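Putative transcriptional regulator (MarR/EmrR family) (Acinetobacter sp. ADP1, PDB 3NRV) probably binds DNA as a two-subunit transcription factor of the MarR/EmrR family, using a winged helix-turn-helix domain in each subunit. Local coordinates at residues S47-A52 with Q58-I63; T30-T33 with G39-E42; I7-D10 with T14-I17. One frame throughout, in Å; residues are numbered along the deposited sequence.

Interaction 1: S47-A52 with Q58-I63; sequences SVLSSA and QKISDI
In the winged helix-turn-helix domain of this MarR-type regulator, Val48 of helix 40-51 packs on Ile60 and Ile63 of helix 57-64. Val48 lies near the end of its helix, and helix 57-64 in a MarR fold leads into the probable recognition helix, 68-80. The axes of the two segments come no closer than 10.8 Å and cross at 113°, so side chains rather than backbones bridge the gap. Val48 points at the other helix and meets Ile63 tip to tip through both of its methyls. Val48 CG1, anti to the backbone N (chi1 170°), touches Ile63 CD1 at 3.8 Å, while Val48 CG2 rests 3.9 Å from Ile63 CG2. Beside this pair, Leu49 and Ile60 lean in at a slant, and Leu49 CD2 reaches Ile60 CD1 at 3.9 Å. Cys55 of the connecting loop touches Val48, Leu49 and Ile60, Val71 of helix 68-80 packs on Ile60, and Ile98 and Leu100 of strand 97-100 pack on Leu49. At the margin the contact changes character. Lys59 runs out fully extended along the edge of the contact, and its ammonium group is hydrogen-bonded to the carbonyl of Ser53. The aliphatic part of that chain serves as packing surface, with Lys59 CE 4.0 Å from Ala52 CB.

Interaction 2: T30-T33 with G39-E42; sequences TAYT and GMTE
Thr33 and Gly39 bring the backbones together where helix 13-36 gives way to helix 40-51, their CA atoms 5.2 Å apart and Gly39 at the N-cap position of the second helix. Here Thr33 OG1 stands 3.9 Å from Gly39 CA; the hydroxyl is hydrogen-bonded chiefly to the carbonyl oxygen of Ser29, with that of Ile38 also within bonding range. The larger side-chain contact is Met-aromatic, made by Tyr32 and the selenomethionine at position 40. The Met40 chain leaves with CG anti to the backbone N and then bends at its second torsion (59°), which brings SE obliquely to the CD1-CE1 side of Tyr32. There Met40 SE lies 4.1 Å from Tyr32 CE1 and 4.9 Å from the centroid of the Tyr32 ring, 50° off the ring normal. The helix start has its own polar fastening: Gly39 N donates to Glu42 OE1 at 2.8 Å, nearly straight at 164°, and that oxygen accepts through its anti lone pair. This is one half of a capping box, glycine having no side chain for the return bond. Glu42 OE2 forms a salt bridge with Lys81, so both carboxylate oxygens are held and the group's rotation is probably fixed. Among the neighbouring helices, Tyr32 stacks with Trp43 and meets Phe114 of helix 102-122 edge-to-face, Glu42 packs against helix 68-80, and Met40 N is hydrogen-bonded to Asp62 of the second subunit.

Interaction 3: I7-D10 with T14-I17; sequences INID and TAQI
Gln16 folds its side chain back from the first turn of helix 13-36 over the backbone of Ile9 and Asp10, in the N-terminal arm that precedes the helix. With CG anti to the carbonyl carbon (chi1 -74°), the chain bends at chi2 (-46°) and brings the amide round to the arm. Gln16 NE2 donates to Ile9 O at 2.9 Å, with 165° at the hydrogen. The acceptor lies in the plane of the Gln16 amide, whereas the donor stands above the carbonyl plane of Ile9, away from its lone pairs. Gln16 CG rests 3.4 Å from Asp10 O. The other end of the amide is also held, since Gln16 OE1 accepts from Arg142 of the second subunit; with both ends engaged, the group has little freedom to turn. Beside this polar link, Ile9 points at the helix and sets its CD1 4.1 Å from Ala15 CB, and Tyr108 of the second subunit packs on Ala15. The arm has a brace of its own, in which Asp10 N donates to Asn8 OD1 at 2.9 Å and Asn8 ND2 returns a weak bond to Asp10 OD2. Thr14 is hydrogen-bonded to Glu119 of the second subunit and Ile7 packs on Val110 of that subunit, so arm and helix start both belong to the dimer interface, and the local motif just ahead of the helix is an Asx turn headed by Asn8.

In the fold
The three contacts follow one another along the chain in the order 3, 2, 1, and the two helices they share tie them together: helix 13-36 serves interactions 3 and 2, helix 40-51 serves interactions 2 and 1. Interactions 1 and 2 lie nearer the middle of the chain, about 8 and 11 Å from its centre, both partly buried. Interaction 3 is about 24 Å out, yet the second subunit helps to bury it. Chemistry changes with place: branched aliphatic methyls in 1, selenium against an aromatic ring in 2, a side-chain-to-backbone hydrogen bond in 3. All three touch the second subunit.

Interaction 1: S47-A52 with Q58-I63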
loop_
_atom_site.group_PDB
_atom_site.type_symbol
_atom_site.label_atom_id
_atom_site.label_comp_id
_atom_site.label_asym_id
_atom_site.label_seq_id
_atom_site.Cartn_x
_atom_site.Cartn_y
_atom_site.Cartn_z
ATOM N N SER C 47 4.861 -0.727 12.947
ATOM C CA SER C 47 6.236 -0.436 12.564
ATOM C C SER C 47 6.511 1.078 12.586
ATOM O O SER C 47 7.604 1.523 12.958
ATOM C CB SER C 47 6.563 -1.056 11.202
ATOM O OG SER C 47 7.812 -0.587 10.734
ATOM N N VAL C 48 5.514 1.875 12.218
ATOM C CA VAL C 48 5.659 3.337 12.322
ATOM C C VAL C 48 5.760 3.768 13.785
ATOM O O VAL C 48 6.619 4.558 14.143
ATOM C CB VAL C 48 4.521 4.121 11.630
ATOM C CG1 VAL C 48 4.594 5.622 11.983
ATOM C CG2 VAL C 48 4.601 3.931 10.129
ATOM N N LEU C 49 4.910 3.213 14.642
ATOM C CA LEU C 49 4.928 3.563 16.059
ATOM C C LEU C 49 6.262 3.194 16.729
ATOM O O LEU C 49 6.713 3.870 17.653
ATOM C CB LEU C 49 3.750 2.916 16.796
ATOM C CG LEU C 49 2.344 3.338 16.339
ATOM C CD1 LEU C 49 1.285 2.610 17.078
ATOM C CD2 LEU C 49 2.177 4.840 16.547
ATOM N N SER C 50 6.925 2.146 16.259
ATOM C CA SER C 50 8.174 1.762 16.912
ATOM C C SER C 50 9.304 2.732 16.561
ATOM O O SER C 50 10.316 2.786 17.253
ATOM C CB SER C 50 8.582 0.341 16.521
ATOM O OG SER C 50 9.215 0.356 15.257
ATOM N N SER C 51 9.124 3.486 15.477
ATOM C CA SER C 51 10.199 4.248 14.845
ATOM C C SER C 51 10.136 5.719 15.191
ATOM O O SER C 51 11.134 6.430 15.133
ATOM C CB SER C 51 10.085 4.153 13.317
ATOM O OG SER C 51 10.426 2.869 12.829
ATOM N N ALA C 52 8.949 6.194 15.519
ATOM C CA ALA C 52 8.768 7.625 15.595
ATOM C C ALA C 52 8.164 8.063 16.901
ATOM O O ALA C 52 7.562 7.278 17.645
ATOM C CB ALA C 52 7.935 8.130 14.411
ATOM N N GLN C 58 -2.607 12.021 12.203
ATOM C CA GLN C 58 -2.078 12.795 11.075
ATOM C C GLN C 58 -0.668 12.340 10.671
ATOM O O GLN C 58 -0.380 12.120 9.501
ATOM C CB GLN C 58 -2.019 14.291 11.413
ATOM C CG GLN C 58 -1.501 15.152 10.264
ATOM C CD GLN C 58 -2.448 15.168 9.079
ATOM O OE1 GLN C 58 -2.137 14.642 8.002
ATOM N NE2 GLN C 58 -3.615 15.768 9.268
ATOM N N LYS C 59 0.223 12.241 11.645
ATOM C CA LYS C 59 1.597 11.844 11.336
ATOM C C LYS C 59 1.678 10.426 10.738
ATOM O O LYS C 59 2.443 10.186 9.799
ATOM C CB LYS C 59 2.503 11.976 12.566
ATOM C CG LYS C 59 3.950 11.587 12.279
ATOM C CD LYS C 59 4.870 11.916 13.451
ATOM C CE LYS C 59 6.319 11.580 13.127
ATOM N NZ LYS C 59 7.243 12.152 14.162
ATOM N N ILE C 60 0.877 9.496 11.261
ATOM C CA ILE C 60 0.891 8.125 10.735
ATOM C C ILE C 60 0.389 8.124 9.282
ATOM O O ILE C 60 0.976 7.491 8.401
ATOM C CB ILE C 60 0.063 7.159 11.634
ATOM C CG1 ILE C 60 0.671 7.073 13.040
ATOM C CG2 ILE C 60 -0.041 5.766 11.017
ATOM C CD1 ILE C 60 -0.319 6.553 14.083
ATOM N N SER C 61 -0.680 8.874 9.026
ATOM C CA SER C 61 -1.212 9.004 7.669
ATOM C C SER C 61 -0.202 9.625 6.701
ATOM O O SER C 61 -0.043 9.169 5.561
ATOM C CB SER C 61 -2.518 9.830 7.692
ATOM O OG SER C 61 -3.005 10.062 6.386
ATOM N N ASP C 62 0.483 10.666 7.159
ATOM C CA ASP C 62 1.471 11.344 6.332
ATOM C C ASP C 62 2.571 10.368 5.943
ATOM O O ASP C 62 3.022 10.351 4.793
ATOM C CB ASP C 62 2.089 12.530 7.074
ATOM C CG ASP C 62 1.130 13.698 7.206
ATOM O OD1 ASP C 62 0.087 13.696 6.514
ATOM O OD2 ASP C 62 1.424 14.620 8.004
ATOM N N ILE C 63 2.993 9.554 6.907
ATOM C CA ILE C 63 4.057 8.586 6.667
ATOM C C ILE C 63 3.641 7.447 5.741
ATOM O O ILE C 63 4.393 7.078 4.835
ATOM C CB ILE C 63 4.626 8.025 7.989
ATOM C CG1 ILE C 63 5.334 9.144 8.766
ATOM C CG2 ILE C 63 5.576 6.877 7.709
ATOM C CD1 ILE C 63 5.681 8.793 10.227
#

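Interaction 2: T30-T33 with G39-E42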
loop_
_atom_site.group_PDB
_atom_site.type_symbol
_atom_site.label_atom_id
_atom_site.label_comp_id
_atom_site.label_asym_id
_atom_site.label_seq_id
_atom_site.Cartn_x
_atom_site.Cartn_y
_atom_site.Cartn_z
ATOM N N THR C 30 -1.715 -12.071 4.024
ATOM C CA THR C 30 -1.766 -13.485 4.377
ATOM C C THR C 30 -0.633 -13.836 5.327
ATOM O O THR C 30 -0.852 -14.493 6.337
ATOM C CB THR C 30 -1.636 -14.387 3.138
ATOM O OG1 THR C 30 -2.755 -14.175 2.283
ATOM C CG2 THR C 30 -1.615 -15.864 3.547
ATOM N N ALA C 31 0.578 -13.401 4.994
ATOM C CA ALA C 31 1.757 -13.796 5.762
ATOM C C ALA C 31 1.667 -13.345 7.214
ATOM O O ALA C 31 1.823 -14.158 8.132
ATOM C CB ALA C 31 3.032 -13.271 5.109
ATOM N N TYR C 32 1.409 -12.054 7.424
ATOM C CA TYR C 32 1.312 -11.520 8.782
ATOM C C TYR C 32 0.142 -12.097 9.534
ATOM O O TYR C 32 0.230 -12.339 10.740
ATOM C CB TYR C 32 1.244 -9.979 8.784
ATOM C CG TYR C 32 2.609 -9.384 8.522
ATOM C CD1 TYR C 32 2.980 -8.977 7.251
ATOM C CD2 TYR C 32 3.544 -9.276 9.545
ATOM C CE1 TYR C 32 4.253 -8.449 7.010
ATOM C CE2 TYR C 32 4.815 -8.759 9.314
ATOM C CZ TYR C 32 5.163 -8.358 8.053
ATOM O OH TYR C 32 6.425 -7.864 7.823
ATOM N N THR C 33 -0.962 -12.312 8.835
ATOM C CA THR C 33 -2.133 -12.864 9.509
ATOM C C THR C 33 -1.859 -14.280 10.003
ATOM O O THR C 33 -2.190 -14.622 11.133
ATOM C CB THR C 33 -3.386 -12.846 8.622
ATOM O OG1 THR C 33 -3.827 -11.492 8.459
ATOM C CG2 THR C 33 -4.513 -13.639 9.294
ATOM N N GLY C 39 -3.162 -8.054 10.517
ATOM C CA GLY C 39 -3.140 -7.752 9.092
ATOM C C GLY C 39 -1.935 -6.914 8.695
ATOM O O GLY C 39 -1.189 -6.423 9.554
HETATM N N MSE C 40 -1.738 -6.747 7.388
HETATM C CA MSE C 40 -0.612 -5.973 6.860
HETATM C C MSE C 40 -0.701 -4.513 7.316
HETATM O O MSE C 40 0.294 -3.880 7.675
HETATM C CB MSE C 40 -0.621 -6.062 5.313
HETATM C CG MSE C 40 0.307 -5.048 4.585
HETATM SE SE MSE C 40 2.137 -5.404 5.262
HETATM C CE MSE C 40 3.198 -4.690 3.790
ATOM N N THR C 41 -1.905 -3.965 7.306
ATOM C CA THR C 41 -2.059 -2.564 7.688
ATOM C C THR C 41 -1.792 -2.346 9.178
ATOM O O THR C 41 -1.162 -1.361 9.574
ATOM C CB THR C 41 -3.421 -2.006 7.254
ATOM O OG1 THR C 41 -3.486 -2.035 5.820
ATOM C CG2 THR C 41 -3.592 -0.568 7.750
ATOM N N GLU C 42 -2.246 -3.276 10.008
ATOM C CA GLU C 42 -1.850 -3.262 11.419
ATOM C C GLU C 42 -0.328 -3.250 11.574
ATOM O O GLU C 42 0.221 -2.448 12.347
ATOM C CB GLU C 42 -2.476 -4.456 12.157
ATOM C CG GLU C 42 -3.982 -4.240 12.326
ATOM C CD GLU C 42 -4.717 -5.435 12.904
ATOM O OE1 GLU C 42 -4.408 -6.578 12.542
ATOM O OE2 GLU C 42 -5.621 -5.216 13.724
#

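Interaction 3: I7-D10 with T14-I17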
loop_
_atom_site.group_PDB
_atom_site.type_symbol
_atom_site.label_atom_id
_atom_site.label_comp_id
_atom_site.label_asym_id
_atom_site.label_seq_id
_atom_site.Cartn_x
_atom_site.Cartn_y
_atom_site.Cartn_z
ATOM N N ILE C 7 -4.509 -4.050 -23.861
ATOM C CA ILE C 7 -3.981 -2.696 -23.711
ATOM C C ILE C 7 -2.656 -2.696 -22.944
ATOM O O ILE C 7 -2.530 -3.337 -21.894
ATOM C CB ILE C 7 -5.003 -1.754 -23.035
ATOM C CG1 ILE C 7 -6.286 -1.686 -23.868
ATOM C CG2 ILE C 7 -4.419 -0.356 -22.865
ATOM C CD1 ILE C 7 -7.429 -0.970 -23.184
ATOM N N ASN C 8 -1.668 -1.982 -23.477
ATOM C CA ASN C 8 -0.328 -2.005 -22.903
ATOM C C ASN C 8 -0.117 -0.911 -21.860
ATOM O O ASN C 8 -0.145 0.283 -22.171
ATOM C CB ASN C 8 0.736 -1.909 -23.998
ATOM C CG ASN C 8 2.145 -2.086 -23.455
ATOM O OD1 ASN C 8 2.585 -1.337 -22.583
ATOM N ND2 ASN C 8 2.856 -3.081 -23.968
ATOM N N ILE C 9 0.095 -1.328 -20.617
ATOM C CA ILE C 9 0.338 -0.384 -19.537
ATOM C C ILE C 9 1.702 -0.647 -18.893
ATOM O O ILE C 9 1.960 -0.237 -17.759
ATOM C CB ILE C 9 -0.796 -0.398 -18.483
ATOM C CG1 ILE C 9 -1.112 -1.824 -18.032
ATOM C CG2 ILE C 9 -2.060 0.265 -19.033
ATOM C CD1 ILE C 9 -2.229 -1.876 -16.994
ATOM N N ASP C 10 2.574 -1.311 -19.645
ATOM C CA ASP C 10 3.945 -1.571 -19.215
ATOM C C ASP C 10 4.691 -0.299 -18.828
ATOM O O ASP C 10 5.479 -0.304 -17.885
ATOM C CB ASP C 10 4.727 -2.280 -20.320
ATOM C CG ASP C 10 4.171 -3.648 -20.640
ATOM O OD1 ASP C 10 3.218 -4.087 -19.953
ATOM O OD2 ASP C 10 4.691 -4.282 -21.585
ATOM N N THR C 14 2.113 4.627 -12.654
ATOM C CA THR C 14 1.080 4.450 -11.646
ATOM C C THR C 14 0.551 3.010 -11.639
ATOM O O THR C 14 0.477 2.374 -10.588
ATOM C CB THR C 14 -0.068 5.452 -11.849
ATOM O OG1 THR C 14 0.431 6.772 -11.616
ATOM C CG2 THR C 14 -1.197 5.171 -10.881
ATOM N N ALA C 15 0.220 2.494 -12.818
ATOM C CA ALA C 15 -0.334 1.143 -12.935
ATOM C C ALA C 15 0.669 0.104 -12.466
ATOM O O ALA C 15 0.323 -0.793 -11.707
ATOM C CB ALA C 15 -0.759 0.849 -14.374
ATOM N N GLN C 16 1.906 0.212 -12.935
ATOM C CA GLN C 16 2.931 -0.735 -12.535
ATOM C C GLN C 16 3.134 -0.716 -11.015
ATOM O O GLN C 16 3.230 -1.768 -10.372
ATOM C CB GLN C 16 4.270 -0.418 -13.215
ATOM C CG GLN C 16 4.330 -0.786 -14.684
ATOM C CD GLN C 16 3.786 -2.172 -14.955
ATOM O OE1 GLN C 16 4.136 -3.145 -14.278
ATOM N NE2 GLN C 16 2.924 -2.271 -15.959
ATOM N N ILE C 17 3.219 0.485 -10.452
ATOM C CA ILE C 17 3.494 0.623 -9.031
ATOM C C ILE C 17 2.313 0.101 -8.213
ATOM O O ILE C 17 2.504 -0.549 -7.182
ATOM C CB ILE C 17 3.803 2.068 -8.659
ATOM C CG1 ILE C 17 5.240 2.397 -9.101
ATOM C CG2 ILE C 17 3.647 2.288 -7.152
ATOM C CD1 ILE C 17 5.534 3.862 -9.115
#